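Local coordinates for pesticidal crystal protein Cry2Aa (Bacillus thuringiensis serovar kurstaki, PDB 1I5P) that promotes colloid-osmotic lysis of midgut epithelial cells in dipteran and lepidopteran larvae after binding to them, at residues A[274-286]-A[374-386]. Numbering follows the deposited sequence.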
ATOM      1  N   ASN A 274      -0.995  -0.397  -2.752  1.00 10.72           N
ATOM      2  CA  ASN A 274      -0.457   0.576  -3.690  1.00 12.12           C
ATOM      3  C   ASN A 274      -1.043   1.943  -3.401  1.00 12.39           C
ATOM      4  O   ASN A 274      -2.010   2.074  -2.657  1.00 11.00           O
ATOM      5  CB  ASN A 274      -0.842   0.228  -5.132  1.00 12.92           C
ATOM      6  CG  ASN A 274      -0.216  -1.055  -5.628  1.00 16.52           C
ATOM      7  OD1 ASN A 274       0.960  -1.322  -5.398  1.00 16.75           O
ATOM      8  ND2 ASN A 274      -1.009  -1.851  -6.340  1.00 14.18           N
ATOM      9  N   LEU A 275      -0.435   2.958  -4.003  1.00 13.72           N
ATOM     10  CA  LEU A 275      -0.917   4.331  -3.923  1.00 12.01           C
ATOM     11  C   LEU A 275      -0.941   4.690  -5.403  1.00 12.43           C
ATOM     12  O   LEU A 275       0.080   4.582  -6.073  1.00 13.05           O
ATOM     13  CB  LEU A 275       0.070   5.242  -3.178  1.00 12.48           C
ATOM     14  CG  LEU A 275       0.277   5.012  -1.676  1.00 10.58           C
ATOM     15  CD1 LEU A 275       1.218   6.072  -1.135  1.00  9.98           C
ATOM     16  CD2 LEU A 275      -1.061   5.067  -0.948  1.00  8.88           C
ATOM     17  N   TYR A 276      -2.102   5.077  -5.924  1.00 11.73           N
ATOM     18  CA  TYR A 276      -2.204   5.427  -7.337  1.00 11.66           C
ATOM     19  C   TYR A 276      -2.277   6.923  -7.535  1.00 10.99           C
ATOM     20  O   TYR A 276      -2.979   7.623  -6.806  1.00  8.37           O
ATOM     21  CB  TYR A 276      -3.441   4.801  -7.978  1.00 10.13           C
ATOM     22  CG  TYR A 276      -3.620   3.344  -7.667  1.00  8.22           C
ATOM     23  CD1 TYR A 276      -4.371   2.933  -6.567  1.00  6.92           C
ATOM     24  CD2 TYR A 276      -3.031   2.368  -8.470  1.00 10.65           C
ATOM     25  CE1 TYR A 276      -4.536   1.577  -6.281  1.00  8.49           C
ATOM     26  CE2 TYR A 276      -3.184   1.017  -8.189  1.00  6.99           C
ATOM     27  CZ  TYR A 276      -3.933   0.626  -7.102  1.00  9.20           C
ATOM     28  OH  TYR A 276      -4.080  -0.720  -6.850  1.00 10.52           O
ATOM     29  N   ALA A 277      -1.552   7.403  -8.536  1.00  9.94           N
ATOM     30  CA  ALA A 277      -1.533   8.819  -8.840  1.00 11.61           C
ATOM     31  C   ALA A 277      -1.874   9.052 -10.302  1.00 12.01           C
ATOM     32  O   ALA A 277      -1.436   8.302 -11.177  1.00 13.21           O
ATOM     33  CB  ALA A 277      -0.162   9.397  -8.528  1.00 11.71           C
ATOM     34  N   SER A 278      -2.677  10.077 -10.556  1.00 10.88           N
ATOM     35  CA  SER A 278      -3.041  10.448 -11.916  1.00 13.45           C
ATOM     36  C   SER A 278      -2.859  11.959 -11.967  1.00 14.02           C
ATOM     37  O   SER A 278      -2.739  12.607 -10.926  1.00 13.84           O
ATOM     38  CB  SER A 278      -4.489  10.045 -12.252  1.00 14.60           C
ATOM     39  OG  SER A 278      -5.445  10.878 -11.617  1.00 13.64           O
ATOM     40  N   GLY A 279      -2.841  12.524 -13.168  1.00 13.71           N
ATOM     41  CA  GLY A 279      -2.620  13.952 -13.284  1.00 14.54           C
ATOM     42  C   GLY A 279      -3.788  14.888 -13.043  1.00 16.82           C
ATOM     43  O   GLY A 279      -4.958  14.519 -13.204  1.00 15.37           O
ATOM     44  N   SER A 280      -3.449  16.107 -12.636  1.00 16.00           N
ATOM     45  CA  SER A 280      -4.420  17.168 -12.409  1.00 16.80           C
ATOM     46  C   SER A 280      -4.418  17.941 -13.721  1.00 15.80           C
ATOM     47  O   SER A 280      -3.618  17.651 -14.609  1.00 14.81           O
ATOM     48  CB  SER A 280      -3.968  18.094 -11.278  1.00 16.87           C
ATOM     49  OG  SER A 280      -3.859  17.395 -10.052  1.00 22.07           O
ATOM     50  N   GLY A 281      -5.295  18.926 -13.850  1.00 16.27           N
ATOM     51  CA  GLY A 281      -5.333  19.686 -15.083  1.00 16.31           C
ATOM     52  C   GLY A 281      -6.716  19.654 -15.693  1.00 15.73           C
ATOM     53  O   GLY A 281      -7.560  18.868 -15.272  1.00 14.92           O
ATOM     54  N   PRO A 282      -6.975  20.493 -16.703  1.00 17.59           N
ATOM     55  CA  PRO A 282      -8.284  20.548 -17.356  1.00 18.52           C
ATOM     56  C   PRO A 282      -8.617  19.450 -18.376  1.00 20.06           C
ATOM     57  O   PRO A 282      -9.770  19.330 -18.785  1.00 19.60           O
ATOM     58  CB  PRO A 282      -8.268  21.928 -17.999  1.00 18.50           C
ATOM     59  CG  PRO A 282      -6.849  22.015 -18.469  1.00 18.81           C
ATOM     60  CD  PRO A 282      -6.088  21.546 -17.238  1.00 17.01           C
ATOM     61  N   GLN A 283      -7.630  18.659 -18.798  1.00 19.63           N
ATOM     62  CA  GLN A 283      -7.877  17.602 -19.788  1.00 20.58           C
ATOM     63  C   GLN A 283      -8.563  16.341 -19.262  1.00 20.55           C
ATOM     64  O   GLN A 283      -9.482  15.813 -19.894  1.00 20.44           O
ATOM     65  CB  GLN A 283      -6.570  17.207 -20.484  1.00 21.48           C
ATOM     66  CG  GLN A 283      -6.054  18.247 -21.454  1.00 23.10           C
ATOM     67  CD  GLN A 283      -4.886  17.753 -22.278  1.00 21.11           C
ATOM     68  OE1 GLN A 283      -4.892  16.626 -22.770  1.00 23.59           O
ATOM     69  NE2 GLN A 283      -3.879  18.604 -22.442  1.00 20.89           N
ATOM     70  N   GLN A 284      -8.114  15.849 -18.115  1.00 19.28           N
ATOM     71  CA  GLN A 284      -8.696  14.645 -17.530  1.00 19.79           C
ATOM     72  C   GLN A 284     -10.031  15.017 -16.893  1.00 19.82           C
ATOM     73  O   GLN A 284     -10.099  15.325 -15.707  1.00 19.45           O
ATOM     74  CB  GLN A 284      -7.729  14.068 -16.496  1.00 17.65           C
ATOM     75  CG  GLN A 284      -6.327  13.850 -17.056  1.00 17.87           C
ATOM     76  CD  GLN A 284      -5.434  15.081 -16.953  1.00 17.07           C
ATOM     77  OE1 GLN A 284      -5.910  16.213 -16.879  1.00 17.47           O
ATOM     78  NE2 GLN A 284      -4.124  14.857 -16.962  1.00 16.46           N
ATOM     79  N   THR A 285     -11.092  14.958 -17.692  1.00 19.71           N
ATOM     80  CA  THR A 285     -12.425  15.364 -17.257  1.00 19.08           C
ATOM     81  C   THR A 285     -13.437  14.315 -16.819  1.00 19.59           C
ATOM     82  O   THR A 285     -14.374  14.632 -16.088  1.00 19.98           O
ATOM     83  CB  THR A 285     -13.101  16.183 -18.369  1.00 19.74           C
ATOM     84  OG1 THR A 285     -12.990  15.468 -19.609  1.00 22.32           O
ATOM     85  CG2 THR A 285     -12.440  17.539 -18.517  1.00 17.68           C
ATOM     86  N   GLN A 286     -13.278  13.078 -17.260  1.00 18.59           N
ATOM     87  CA  GLN A 286     -14.250  12.061 -16.897  1.00 17.75           C
ATOM     88  C   GLN A 286     -14.443  11.918 -15.391  1.00 17.73           C
ATOM     89  O   GLN A 286     -13.489  11.949 -14.618  1.00 16.84           O
ATOM     90  CB  GLN A 286     -13.866  10.721 -17.519  1.00 15.75           C
ATOM     91  CG  GLN A 286     -14.879   9.622 -17.285  1.00 17.94           C
ATOM     92  CD  GLN A 286     -14.656   8.430 -18.193  1.00 15.89           C
ATOM     93  OE1 GLN A 286     -13.573   8.251 -18.747  1.00 16.30           O
ATOM     94  NE2 GLN A 286     -15.678   7.602 -18.341  1.00 17.88           N
ATOM     95  N   VAL A 374      10.669   6.327  -9.514  1.00 11.16           N
ATOM     96  CA  VAL A 374      10.155   6.680  -8.191  1.00 11.37           C
ATOM     97  C   VAL A 374       9.275   7.931  -8.218  1.00 14.03           C
ATOM     98  O   VAL A 374       8.435   8.129  -7.332  1.00 14.52           O
ATOM     99  CB  VAL A 374      11.309   6.895  -7.160  1.00 13.17           C
ATOM    100  CG1 VAL A 374      11.993   5.569  -6.865  1.00  9.85           C
ATOM    101  CG2 VAL A 374      12.328   7.905  -7.688  1.00 10.34           C
ATOM    102  N   ARG A 375       9.441   8.755  -9.247  1.00 12.85           N
ATOM    103  CA  ARG A 375       8.680   9.992  -9.339  1.00 14.65           C
ATOM    104  C   ARG A 375       8.061  10.188 -10.722  1.00 15.16           C
ATOM    105  O   ARG A 375       8.691   9.884 -11.739  1.00 15.20           O
ATOM    106  CB  ARG A 375       9.611  11.162  -8.999  1.00 15.57           C
ATOM    107  CG  ARG A 375       8.943  12.514  -8.841  1.00 18.39           C
ATOM    108  CD  ARG A 375       9.987  13.575  -8.512  1.00 18.89           C
ATOM    109  NE  ARG A 375      10.602  13.407  -7.191  1.00 15.73           N
ATOM    110  CZ  ARG A 375      10.154  13.979  -6.076  1.00 15.97           C
ATOM    111  NH1 ARG A 375       9.078  14.756  -6.117  1.00 13.56           N
ATOM    112  NH2 ARG A 375      10.798  13.805  -4.923  1.00 14.89           N
ATOM    113  N   SER A 376       6.827  10.691 -10.759  1.00 12.96           N
ATOM    114  CA  SER A 376       6.141  10.931 -12.031  1.00 13.60           C
ATOM    115  C   SER A 376       5.459  12.303 -12.091  1.00 11.71           C
ATOM    116  O   SER A 376       5.128  12.886 -11.061  1.00 13.82           O
ATOM    117  CB  SER A 376       5.087   9.853 -12.269  1.00 10.38           C
ATOM    118  OG  SER A 376       4.050   9.944 -11.301  1.00 15.91           O
ATOM    119  N   TRP A 377       5.274  12.803 -13.310  1.00 12.55           N
ATOM    120  CA  TRP A 377       4.589  14.071 -13.582  1.00 13.63           C
ATOM    121  C   TRP A 377       3.479  13.678 -14.554  1.00 13.83           C
ATOM    122  O   TRP A 377       3.752  13.221 -15.661  1.00 12.55           O
ATOM    123  CB  TRP A 377       5.531  15.076 -14.247  1.00 15.98           C
ATOM    124  CG  TRP A 377       6.591  15.603 -13.330  1.00 16.65           C
ATOM    125  CD1 TRP A 377       6.557  16.767 -12.621  1.00 19.53           C
ATOM    126  CD2 TRP A 377       7.838  14.976 -13.016  1.00 16.67           C
ATOM    127  NE1 TRP A 377       7.707  16.907 -11.884  1.00 18.86           N
ATOM    128  CE2 TRP A 377       8.509  15.821 -12.106  1.00 19.46           C
ATOM    129  CE3 TRP A 377       8.451  13.779 -13.412  1.00 18.09           C
ATOM    130  CZ2 TRP A 377       9.771  15.508 -11.586  1.00 19.59           C
ATOM    131  CZ3 TRP A 377       9.704  13.467 -12.896  1.00 14.44           C
ATOM    132  CH2 TRP A 377      10.349  14.330 -11.991  1.00 20.12           C
ATOM    133  N   LEU A 378       2.228  13.857 -14.143  1.00 13.61           N
ATOM    134  CA  LEU A 378       1.102  13.455 -14.972  1.00 14.42           C
ATOM    135  C   LEU A 378       0.088  14.551 -15.273  1.00 14.21           C
ATOM    136  O   LEU A 378      -0.911  14.312 -15.959  1.00 13.33           O
ATOM    137  CB  LEU A 378       0.385  12.296 -14.283  1.00 14.44           C
ATOM    138  CG  LEU A 378       1.293  11.160 -13.801  1.00 16.15           C
ATOM    139  CD1 LEU A 378       0.549  10.288 -12.796  1.00 14.33           C
ATOM    140  CD2 LEU A 378       1.757  10.342 -15.001  1.00 15.86           C
ATOM    141  N   ASP A 379       0.343  15.747 -14.760  1.00 15.14           N
ATOM    142  CA  ASP A 379      -0.564  16.875 -14.950  1.00 16.85           C
ATOM    143  C   ASP A 379      -0.648  17.362 -16.391  1.00 18.57           C
ATOM    144  O   ASP A 379       0.273  17.166 -17.189  1.00 18.00           O
ATOM    145  CB  ASP A 379      -0.142  18.054 -14.064  1.00 15.97           C
ATOM    146  CG  ASP A 379      -0.330  17.777 -12.578  1.00 16.39           C
ATOM    147  OD1 ASP A 379      -0.865  16.703 -12.220  1.00 16.26           O
ATOM    148  OD2 ASP A 379       0.049  18.644 -11.766  1.00 16.75           O
ATOM    149  N   SER A 380      -1.776  17.991 -16.709  1.00 17.87           N
ATOM    150  CA  SER A 380      -2.008  18.576 -18.021  1.00 20.28           C
ATOM    151  C   SER A 380      -2.346  20.031 -17.729  1.00 21.33           C
ATOM    152  O   SER A 380      -2.604  20.389 -16.579  1.00 22.58           O
ATOM    153  CB  SER A 380      -3.200  17.918 -18.716  1.00 19.59           C
ATOM    154  OG  SER A 380      -4.410  18.296 -18.083  1.00 21.94           O
ATOM    155  N   GLY A 381      -2.354  20.863 -18.763  1.00 21.68           N
ATOM    156  CA  GLY A 381      -2.674  22.261 -18.569  1.00 21.27           C
ATOM    157  C   GLY A 381      -2.642  23.091 -19.840  1.00 23.90           C
ATOM    158  O   GLY A 381      -2.290  22.608 -20.922  1.00 20.21           O
ATOM    159  N   THR A 382      -3.017  24.356 -19.709  1.00 23.61           N
ATOM    160  CA  THR A 382      -3.019  25.247 -20.853  1.00 25.53           C
ATOM    161  C   THR A 382      -2.324  26.547 -20.511  1.00 25.09           C
ATOM    162  O   THR A 382      -2.647  27.184 -19.511  1.00 24.40           O
ATOM    163  CB  THR A 382      -4.455  25.572 -21.314  1.00 26.77           C
ATOM    164  OG1 THR A 382      -5.148  24.358 -21.623  1.00 27.64           O
ATOM    165  CG2 THR A 382      -4.427  26.461 -22.554  1.00 27.15           C
ATOM    166  N   ASP A 383      -1.348  26.924 -21.328  1.00 25.17           N
ATOM    167  CA  ASP A 383      -0.642  28.178 -21.126  1.00 28.84           C
ATOM    168  C   ASP A 383      -1.153  29.164 -22.170  1.00 30.27           C
ATOM    169  O   ASP A 383      -1.401  28.792 -23.316  1.00 30.63           O
ATOM    170  CB  ASP A 383       0.867  28.002 -21.309  1.00 26.34           C
ATOM    171  CG  ASP A 383       1.472  27.020 -20.330  1.00 27.19           C
ATOM    172  OD1 ASP A 383       1.031  26.987 -19.163  1.00 25.75           O
ATOM    173  OD2 ASP A 383       2.406  26.289 -20.730  1.00 27.67           O
ATOM    174  N   ARG A 384      -1.327  30.416 -21.765  1.00 34.41           N
ATOM    175  CA  ARG A 384      -1.790  31.449 -22.683  1.00 37.24           C
ATOM    176  C   ARG A 384      -0.893  32.676 -22.625  1.00 37.71           C
ATOM    177  O   ARG A 384      -0.457  33.091 -21.552  1.00 35.22           O
ATOM    178  CB  ARG A 384      -3.239  31.841 -22.374  1.00 39.47           C
ATOM    179  CG  ARG A 384      -4.258  30.781 -22.768  1.00 42.58           C
ATOM    180  CD  ARG A 384      -5.627  31.398 -23.019  1.00 47.06           C
ATOM    181  NE  ARG A 384      -6.483  30.512 -23.802  1.00 51.12           N
ATOM    182  CZ  ARG A 384      -7.098  29.434 -23.322  1.00 52.64           C
ATOM    183  NH1 ARG A 384      -6.963  29.100 -22.045  1.00 53.30           N
ATOM    184  NH2 ARG A 384      -7.849  28.687 -24.123  1.00 52.81           N
ATOM    185  N   GLU A 385      -0.622  33.249 -23.792  1.00 40.00           N
ATOM    186  CA  GLU A 385       0.229  34.426 -23.893  1.00 44.02           C
ATOM    187  C   GLU A 385      -0.107  35.295 -25.104  1.00 44.36           C
ATOM    188  O   GLU A 385      -0.888  34.904 -25.975  1.00 42.40           O
ATOM    189  CB  GLU A 385       1.704  34.004 -23.959  1.00 47.32           C
ATOM    190  CG  GLU A 385       1.931  32.558 -24.395  1.00 53.36           C
ATOM    191  CD  GLU A 385       2.283  31.639 -23.232  1.00 57.06           C
ATOM    192  OE1 GLU A 385       2.068  32.036 -22.065  1.00 61.00           O
ATOM    193  OE2 GLU A 385       2.768  30.515 -23.483  1.00 57.44           O
ATOM    194  N   GLY A 386       0.494  36.480 -25.150  1.00 46.02           N
ATOM    195  CA  GLY A 386       0.253  37.394 -26.252  1.00 47.78           C
ATOM    196  C   GLY A 386      -1.184  37.871 -26.299  1.00 48.20           C
ATOM    197  O   GLY A 386      -1.701  38.407 -25.318  1.00 49.79           O
TER
HETATM  198  O   HOH W   1      -1.387  16.627  -9.676  1.00 17.94           O
HETATM  199  O   HOH W   2      -5.011  21.413 -21.914  1.00 29.56           O
HETATM  200  O   HOH W   3      -2.079  12.510 -17.316  1.00 10.23           O
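In the middle, beta-prism domain of this three-domain delta-endotoxin, the loop after strand 275-278 and the link between strands 373-377 and 381-385 meet around Ser-280 and Ser-380, an example of two loops joining sheets through backbone and small polar groups. Ser-380 N donates to Ser-280 O (2.8 Å), in the carbonyl plane. Next to it, Ser-280 N reaches Asp-379 OD1 at 2.7 Å, almost straight at hydrogen (178°) but from above the carboxylate plane; a water joins the same OD1 to Ser-280 OG. With chi1 at 71°, Ser-380 OG lies between its own backbone N and carbonyl carbon, where it donates to Gln-284 OE1 (2.8 Å) and weakly accepts from Gln-283 N (3.3 Å). The bend at chi2 (87°) turns the Gln-284 amide back to Ser-380, whose OG meets OE1 tilted from the carbonyl plane, and a second water links NE2 to Leu-378 O. Gly-279 lets the chains close up, its CA 3.2 Å from Leu-378 O, while Leu-378 CD1 lies against the backbone carbonyl of Ala-277, more than against its CB (4.4 Å). Asn-414 N donates to Asp-379 OD2, and Tyr-463 OH holds Gln-283 OE1. Among neighbouring elements, Ser-280 touches His-239 of helix 238-259, and Leu-378 packs on Phe-398 of strand 397-400.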